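Local coordinates for protein purine nucleoside phosphorylase (Thermus thermophilus, PDB 6TK9) that catalyses the phosphorolysis of purine nucleosides such as inosine and guanosine, releasing the free purine base and ribose 1-phosphate, at residues A[91-96]-A[213-218]; A[181-186]-A[209-214]. All coordinates share one frame; numbering follows the deposited sequence.

Interaction 1: A[91-96]-A[213-218]; sequences EVVFPV and VPEVIA
Val93, just before helix 94-102, brings its CA to 5.4 Å from the CA of Glu215 in the first turn of helix 213-222, the closest pair of CA atoms across the two segments. Of the 91-96 residues Val93 makes the largest share of the contact, its isopropyl group touching both Pro214 and Ala218. With CG1 anti to the carbonyl carbon (chi1 -64°), that methyl enters beside the helix and lies 3.7 Å from Pro214 CB and 3.1 Å from Pro214 O, a tight fit against a carbonyl that also accepts the helical bond from Ala218 N. The branch carbon Val93 CB meets Ala218 CB at 3.5 Å, and Val93 CG2 touches the same methyl. Val92 reaches the start of the helix through its CG1, which is anti to the backbone N (chi1 158°) and lies 3.9 Å from Pro214 CG. Val96 CG1 packs crosswise against the aliphatic part of Glu215, 4.1 Å from its CG. The buried carboxylate of Glu215 is held by partners beyond the two segments: OE1 by a salt bridge to Arg80, OE2 by a weak hydrogen bond from Thr212 N. The contact joins segment 91-96, at the start of helix 94-102, to helix 213-222. Helix 4-14 packs on Phe94, while Phe107 and Leu109 of strand 106-115 touch Val96 and Glu215, and Trp185 of strand 179-185 lies against Pro214.

Interaction 2: A[181-186]-A[209-214]; sequences GVYAWF and GMSTVP. With PO4 (phosphate ion), chain G.
Trp185 and Gly209 pair as parallel strand neighbours: Gly209 N bonds to Ala184 O at 3.1 Å and Phe186 N to Gly209 O at 2.9 Å. The indole, with CG anti to the backbone N (chi1 -180°), runs along the start of helix 213-222. Its CB touches Val213 CG2 at 3.6 Å; CD1 borders the Met210-Ser211 peptide, and CE3 meets Val213 CG1. Farther out the six-membered ring lies under the proline ring, Pro214 CD standing 3.7 Å from its centroid and 7° off the normal in a CH-pi contact, before CH2 at the tip reaches Pro214 CG. An alanine in place of Trp185 would probably open a gap beneath Pro214 and leave the start of the helix freer to shift. Tyr183, two residues earlier, gives its OH to Ser211 O at 3.1 Å, from above the carbonyl plane. Thr212 OG1 donates to Ser211 OG, which in turn donates to phosphate O4 in a bond modelled very short, at 2.5 Å. The chemistry is thus divided: apolar and aromatic packing holds the helix start, while hydroxyls fix the turn before it and present Ser211 to the anion.

How the interactions relate
Interactions 1 and 2, their centres 12 Å apart, share Pro214; Val92 CG1 and Trp185 CH2, either atom touching its ring, lie 6.5 Å from each other. On helix 213-222, segment 91-96 packs from Pro214 on to Ala218, while strand 179-185 packs on Val213 and Pro214. The bound phosphate is probably from the crystallisation liquor but sits where Ser29, Arg80, His82, Ala112 and Ser211 bind it, consistent with the phosphate subsite of this phosphorolytic enzyme. Interaction 2 touches it through Ser211. Interaction 1 reaches it only indirectly: Glu215 OE1, 7.6 Å from phosphate O4, pairs with Arg80 and probably helps to orient it.

Interaction 1: A[91-96]-A[213-218]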
ATOM      1  N   GLU A  91     -28.632  -5.696  18.587  1.00 48.48           N
ATOM      2  CA  GLU A  91     -29.581  -4.747  19.233  1.00 46.94           C
ATOM      3  C   GLU A  91     -29.743  -3.523  18.328  1.00 48.40           C
ATOM      4  O   GLU A  91     -30.882  -3.008  18.216  1.00 55.38           O
ATOM      5  CB  GLU A  91     -29.114  -4.349  20.642  1.00 46.49           C
ATOM      6  CG  GLU A  91     -29.422  -5.384  21.725  1.00 44.37           C
ATOM      7  CD  GLU A  91     -28.968  -4.983  23.129  1.00 50.05           C
ATOM      8  OE1 GLU A  91     -27.816  -4.496  23.294  1.00 41.28           O
ATOM      9  OE2 GLU A  91     -29.778  -5.143  24.063  1.00 56.04           O
ATOM     10  N   VAL A  92     -28.642  -3.091  17.703  1.00 48.05           N
ATOM     11  CA  VAL A  92     -28.555  -1.905  16.796  1.00 43.03           C
ATOM     12  C   VAL A  92     -29.454  -2.124  15.567  1.00 38.35           C
ATOM     13  O   VAL A  92     -29.974  -1.126  15.030  1.00 42.80           O
ATOM     14  CB  VAL A  92     -27.082  -1.610  16.414  1.00 45.86           C
ATOM     15  CG1 VAL A  92     -26.948  -0.817  15.127  1.00 46.58           C
ATOM     16  CG2 VAL A  92     -26.323  -0.885  17.527  1.00 47.21           C
ATOM     17  N   VAL A  93     -29.638  -3.358  15.106  1.00 34.24           N
ATOM     18  CA  VAL A  93     -30.395  -3.607  13.844  1.00 35.04           C
ATOM     19  C   VAL A  93     -31.815  -4.081  14.148  1.00 35.65           C
ATOM     20  O   VAL A  93     -32.504  -4.465  13.181  1.00 37.72           O
ATOM     21  CB  VAL A  93     -29.687  -4.626  12.931  1.00 34.81           C
ATOM     22  CG1 VAL A  93     -28.341  -4.120  12.446  1.00 33.41           C
ATOM     23  CG2 VAL A  93     -29.564  -5.984  13.603  1.00 35.51           C
ATOM     24  N   PHE A  94     -32.241  -4.124  15.413  1.00 38.62           N
ATOM     25  CA  PHE A  94     -33.622  -4.554  15.744  1.00 38.00           C
ATOM     26  C   PHE A  94     -34.586  -3.655  14.963  1.00 38.81           C
ATOM     27  O   PHE A  94     -35.347  -4.179  14.144  1.00 37.70           O
ATOM     28  CB  PHE A  94     -33.870  -4.649  17.252  1.00 38.18           C
ATOM     29  CG  PHE A  94     -35.190  -5.316  17.554  1.00 41.63           C
ATOM     30  CD1 PHE A  94     -35.367  -6.676  17.330  1.00 39.46           C
ATOM     31  CD2 PHE A  94     -36.288  -4.572  17.969  1.00 45.61           C
ATOM     32  CE1 PHE A  94     -36.600  -7.281  17.540  1.00 41.35           C
ATOM     33  CE2 PHE A  94     -37.520  -5.180  18.184  1.00 43.45           C
ATOM     34  CZ  PHE A  94     -37.672  -6.532  17.970  1.00 42.31           C
ATOM     35  N   PRO A  95     -34.527  -2.298  15.091  1.00 36.77           N
ATOM     36  CA  PRO A  95     -35.447  -1.412  14.375  1.00 37.02           C
ATOM     37  C   PRO A  95     -35.603  -1.762  12.882  1.00 39.70           C
ATOM     38  O   PRO A  95     -36.710  -2.130  12.513  1.00 46.66           O
ATOM     39  CB  PRO A  95     -34.871  -0.003  14.609  1.00 37.47           C
ATOM     40  CG  PRO A  95     -34.129  -0.112  15.919  1.00 36.89           C
ATOM     41  CD  PRO A  95     -33.592  -1.534  15.937  1.00 37.57           C
ATOM     42  N   VAL A  96     -34.549  -1.677  12.063  1.00 37.79           N
ATOM     43  CA  VAL A  96     -34.671  -1.941  10.594  1.00 38.68           C
ATOM     44  C   VAL A  96     -35.221  -3.357  10.344  1.00 40.49           C
ATOM     45  O   VAL A  96     -35.871  -3.547   9.310  1.00 46.17           O
ATOM     46  CB  VAL A  96     -33.365  -1.706   9.813  1.00 37.03           C
ATOM     47  CG1 VAL A  96     -32.932  -0.253   9.897  1.00 35.89           C
ATOM     48  CG2 VAL A  96     -32.242  -2.638  10.248  1.00 37.89           C
ATOM     49  N   VAL A 213     -23.404   0.256   8.760  1.00 37.65           N
ATOM     50  CA  VAL A 213     -22.897  -1.059   8.260  1.00 35.54           C
ATOM     51  C   VAL A 213     -23.700  -2.191   8.903  1.00 34.24           C
ATOM     52  O   VAL A 213     -24.144  -3.085   8.202  1.00 37.03           O
ATOM     53  CB  VAL A 213     -21.377  -1.172   8.457  1.00 35.18           C
ATOM     54  CG1 VAL A 213     -20.858  -2.579   8.229  1.00 36.63           C
ATOM     55  CG2 VAL A 213     -20.655  -0.184   7.557  1.00 35.96           C
ATOM     56  N   PRO A 214     -23.971  -2.211  10.227  1.00 34.84           N
ATOM     57  CA  PRO A 214     -24.734  -3.319  10.796  1.00 34.55           C
ATOM     58  C   PRO A 214     -26.132  -3.370  10.165  1.00 34.90           C
ATOM     59  O   PRO A 214     -26.601  -4.447   9.885  1.00 34.31           O
ATOM     60  CB  PRO A 214     -24.761  -3.069  12.315  1.00 34.77           C
ATOM     61  CG  PRO A 214     -24.181  -1.677  12.533  1.00 34.93           C
ATOM     62  CD  PRO A 214     -23.518  -1.244  11.243  1.00 35.61           C
ATOM     63  N   GLU A 215     -26.743  -2.203   9.954  1.00 39.47           N
ATOM     64  CA  GLU A 215     -28.056  -2.036   9.274  1.00 41.86           C
ATOM     65  C   GLU A 215     -27.940  -2.630   7.866  1.00 43.41           C
ATOM     66  O   GLU A 215     -28.791  -3.490   7.511  1.00 46.80           O
ATOM     67  CB  GLU A 215     -28.503  -0.562   9.297  1.00 44.18           C
ATOM     68  CG  GLU A 215     -28.864  -0.076  10.694  1.00 46.04           C
ATOM     69  CD  GLU A 215     -28.476   1.351  11.047  1.00 50.23           C
ATOM     70  OE1 GLU A 215     -29.149   2.270  10.570  1.00 57.27           O
ATOM     71  OE2 GLU A 215     -27.520   1.543  11.822  1.00 50.93           O
ATOM     72  N   VAL A 216     -26.917  -2.238   7.100  1.00 39.23           N
ATOM     73  CA  VAL A 216     -26.734  -2.745   5.710  1.00 35.12           C
ATOM     74  C   VAL A 216     -26.660  -4.275   5.711  1.00 34.67           C
ATOM     75  O   VAL A 216     -27.323  -4.872   4.878  1.00 34.89           O
ATOM     76  CB  VAL A 216     -25.497  -2.153   5.034  1.00 36.29           C
ATOM     77  CG1 VAL A 216     -25.313  -2.798   3.665  1.00 37.56           C
ATOM     78  CG2 VAL A 216     -25.589  -0.638   4.923  1.00 37.51           C
ATOM     79  N   ILE A 217     -25.882  -4.883   6.607  1.00 36.46           N
ATOM     80  CA  ILE A 217     -25.694  -6.365   6.684  1.00 40.36           C
ATOM     81  C   ILE A 217     -27.019  -7.028   7.096  1.00 40.32           C
ATOM     82  O   ILE A 217     -27.430  -8.010   6.442  1.00 44.52           O
ATOM     83  CB  ILE A 217     -24.543  -6.738   7.646  1.00 40.38           C
ATOM     84  CG1 ILE A 217     -23.198  -6.223   7.132  1.00 43.65           C
ATOM     85  CG2 ILE A 217     -24.509  -8.239   7.883  1.00 38.94           C
ATOM     86  CD1 ILE A 217     -22.076  -6.290   8.139  1.00 45.60           C
ATOM     87  N   ALA A 218     -27.657  -6.518   8.149  1.00 40.94           N
ATOM     88  CA  ALA A 218     -28.961  -7.003   8.671  1.00 41.40           C
ATOM     89  C   ALA A 218     -30.012  -6.998   7.550  1.00 42.29           C
ATOM     90  O   ALA A 218     -30.761  -7.997   7.436  1.00 46.19           O
ATOM     91  CB  ALA A 218     -29.393  -6.169   9.858  1.00 38.22           C
TER

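Interaction 2: A[181-186]-A[209-214]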
ATOM      1  N   GLY A 181     -18.514   6.853  -2.803  1.00 54.01           N
ATOM      2  CA  GLY A 181     -17.387   6.083  -2.258  1.00 47.48           C
ATOM      3  C   GLY A 181     -17.770   5.034  -1.240  1.00 46.66           C
ATOM      4  O   GLY A 181     -18.974   4.669  -1.123  1.00 48.36           O
ATOM      5  N   VAL A 182     -16.731   4.567  -0.543  1.00 42.67           N
ATOM      6  CA  VAL A 182     -16.754   3.429   0.413  1.00 40.77           C
ATOM      7  C   VAL A 182     -16.890   4.006   1.805  1.00 36.86           C
ATOM      8  O   VAL A 182     -16.041   4.876   2.139  1.00 32.62           O
ATOM      9  CB  VAL A 182     -15.463   2.602   0.302  1.00 42.23           C
ATOM     10  CG1 VAL A 182     -15.451   1.432   1.278  1.00 42.82           C
ATOM     11  CG2 VAL A 182     -15.246   2.140  -1.124  1.00 38.91           C
ATOM     12  N   TYR A 183     -17.876   3.508   2.559  1.00 35.88           N
ATOM     13  CA  TYR A 183     -18.140   3.911   3.970  1.00 40.68           C
ATOM     14  C   TYR A 183     -17.445   2.940   4.926  1.00 37.65           C
ATOM     15  O   TYR A 183     -17.762   1.752   4.855  1.00 40.74           O
ATOM     16  CB  TYR A 183     -19.647   3.952   4.263  1.00 40.42           C
ATOM     17  CG  TYR A 183     -20.024   4.400   5.657  1.00 36.81           C
ATOM     18  CD1 TYR A 183     -20.128   3.490   6.689  1.00 35.34           C
ATOM     19  CD2 TYR A 183     -20.329   5.722   5.940  1.00 38.36           C
ATOM     20  CE1 TYR A 183     -20.519   3.872   7.959  1.00 36.38           C
ATOM     21  CE2 TYR A 183     -20.713   6.125   7.211  1.00 38.23           C
ATOM     22  CZ  TYR A 183     -20.809   5.196   8.232  1.00 38.94           C
ATOM     23  OH  TYR A 183     -21.162   5.568   9.508  1.00 43.26           O
ATOM     24  N   ALA A 184     -16.568   3.441   5.800  1.00 39.68           N
ATOM     25  CA  ALA A 184     -15.901   2.670   6.882  1.00 38.17           C
ATOM     26  C   ALA A 184     -16.606   2.908   8.225  1.00 37.33           C
ATOM     27  O   ALA A 184     -16.646   4.086   8.729  1.00 36.93           O
ATOM     28  CB  ALA A 184     -14.444   3.058   6.971  1.00 39.60           C
ATOM     29  N   TRP A 185     -17.115   1.824   8.802  1.00 33.85           N
ATOM     30  CA  TRP A 185     -17.646   1.732  10.190  1.00 33.32           C
ATOM     31  C   TRP A 185     -16.490   1.703  11.190  1.00 32.07           C
ATOM     32  O   TRP A 185     -15.878   0.662  11.337  1.00 34.68           O
ATOM     33  CB  TRP A 185     -18.541   0.485  10.332  1.00 32.56           C
ATOM     34  CG  TRP A 185     -19.147   0.273  11.683  1.00 28.88           C
ATOM     35  CD1 TRP A 185     -19.320   1.202  12.666  1.00 29.64           C
ATOM     36  CD2 TRP A 185     -19.746  -0.933  12.166  1.00 28.97           C
ATOM     37  NE1 TRP A 185     -19.949   0.642  13.741  1.00 28.46           N
ATOM     38  CE2 TRP A 185     -20.221  -0.662  13.467  1.00 29.68           C
ATOM     39  CE3 TRP A 185     -19.896  -2.219  11.646  1.00 28.76           C
ATOM     40  CZ2 TRP A 185     -20.824  -1.629  14.258  1.00 30.20           C
ATOM     41  CZ3 TRP A 185     -20.483  -3.182  12.427  1.00 29.51           C
ATOM     42  CH2 TRP A 185     -20.946  -2.886  13.711  1.00 33.02           C
ATOM     43  N   PHE A 186     -16.199   2.834  11.822  1.00 37.24           N
ATOM     44  CA  PHE A 186     -15.233   2.989  12.941  1.00 34.96           C
ATOM     45  C   PHE A 186     -16.040   2.926  14.229  1.00 36.98           C
ATOM     46  O   PHE A 186     -17.068   3.599  14.284  1.00 39.01           O
ATOM     47  CB  PHE A 186     -14.491   4.322  12.817  1.00 36.12           C
ATOM     48  CG  PHE A 186     -13.422   4.555  13.848  1.00 38.00           C
ATOM     49  CD1 PHE A 186     -12.203   3.896  13.766  1.00 38.23           C
ATOM     50  CD2 PHE A 186     -13.626   5.436  14.894  1.00 37.73           C
ATOM     51  CE1 PHE A 186     -11.206   4.121  14.704  1.00 40.29           C
ATOM     52  CE2 PHE A 186     -12.631   5.648  15.839  1.00 44.83           C
ATOM     53  CZ  PHE A 186     -11.412   5.002  15.736  1.00 42.45           C
ATOM     54  N   GLY A 209     -17.544   6.891   9.618  1.00 41.63           N
ATOM     55  CA  GLY A 209     -18.567   7.167  10.643  1.00 39.06           C
ATOM     56  C   GLY A 209     -18.803   5.958  11.518  1.00 39.94           C
ATOM     57  O   GLY A 209     -18.133   4.925  11.319  1.00 41.81           O
ATOM     58  N   MET A 210     -19.772   6.050  12.416  1.00 40.00           N
ATOM     59  CA  MET A 210     -19.931   5.086  13.523  1.00 35.46           C
ATOM     60  C   MET A 210     -21.275   4.356  13.446  1.00 34.53           C
ATOM     61  O   MET A 210     -21.701   3.874  14.485  1.00 35.08           O
ATOM     62  CB  MET A 210     -19.808   5.864  14.830  1.00 35.29           C
ATOM     63  CG  MET A 210     -18.530   6.655  14.921  1.00 35.80           C
ATOM     64  SD  MET A 210     -18.425   7.515  16.495  1.00 41.36           S
ATOM     65  CE  MET A 210     -16.816   8.278  16.357  1.00 39.26           C
ATOM     66  N   SER A 211     -21.890   4.219  12.266  1.00 36.09           N
ATOM     67  CA  SER A 211     -23.245   3.629  12.088  1.00 36.22           C
ATOM     68  C   SER A 211     -23.367   2.863  10.762  1.00 37.95           C
ATOM     69  O   SER A 211     -22.367   2.759  10.069  1.00 38.25           O
ATOM     70  CB  SER A 211     -24.237   4.738  12.111  1.00 39.38           C
ATOM     71  OG  SER A 211     -24.195   5.456  10.882  1.00 39.87           O
ATOM     72  N   THR A 212     -24.577   2.386  10.414  1.00 41.40           N
ATOM     73  CA  THR A 212     -25.054   2.051   9.034  1.00 36.88           C
ATOM     74  C   THR A 212     -24.673   0.634   8.606  1.00 36.26           C
ATOM     75  O   THR A 212     -25.540  -0.081   8.070  1.00 33.59           O
ATOM     76  CB  THR A 212     -24.465   2.984   7.974  1.00 40.91           C
ATOM     77  OG1 THR A 212     -24.739   4.317   8.401  1.00 46.00           O
ATOM     78  CG2 THR A 212     -25.016   2.743   6.584  1.00 42.59           C
ATOM     79  N   VAL A 213     -23.404   0.256   8.760  1.00 37.65           N
ATOM     80  CA  VAL A 213     -22.897  -1.059   8.260  1.00 35.54           C
ATOM     81  C   VAL A 213     -23.700  -2.191   8.903  1.00 34.24           C
ATOM     82  O   VAL A 213     -24.144  -3.085   8.202  1.00 37.03           O
ATOM     83  CB  VAL A 213     -21.377  -1.172   8.457  1.00 35.18           C
ATOM     84  CG1 VAL A 213     -20.858  -2.579   8.229  1.00 36.63           C
ATOM     85  CG2 VAL A 213     -20.655  -0.184   7.557  1.00 35.96           C
ATOM     86  N   PRO A 214     -23.971  -2.211  10.227  1.00 34.84           N
ATOM     87  CA  PRO A 214     -24.734  -3.319  10.796  1.00 34.55           C
ATOM     88  C   PRO A 214     -26.132  -3.370  10.165  1.00 34.90           C
ATOM     89  O   PRO A 214     -26.601  -4.447   9.885  1.00 34.31           O
ATOM     90  CB  PRO A 214     -24.761  -3.069  12.315  1.00 34.77           C
ATOM     91  CG  PRO A 214     -24.181  -1.677  12.533  1.00 34.93           C
ATOM     92  CD  PRO A 214     -23.518  -1.244  11.243  1.00 35.61           C
TER
HETATM   93  P   PO4 G 301     -24.893   8.881  12.495  1.00 43.27           P
HETATM   94  O1  PO4 G 301     -25.893   8.093  13.357  1.00 38.46           O
HETATM   95  O2  PO4 G 301     -23.937   9.663  13.392  1.00 39.70           O
HETATM   96  O3  PO4 G 301     -25.613   9.860  11.590  1.00 44.60           O
HETATM   97  O4  PO4 G 301     -24.137   7.888  11.617  1.00 43.18           O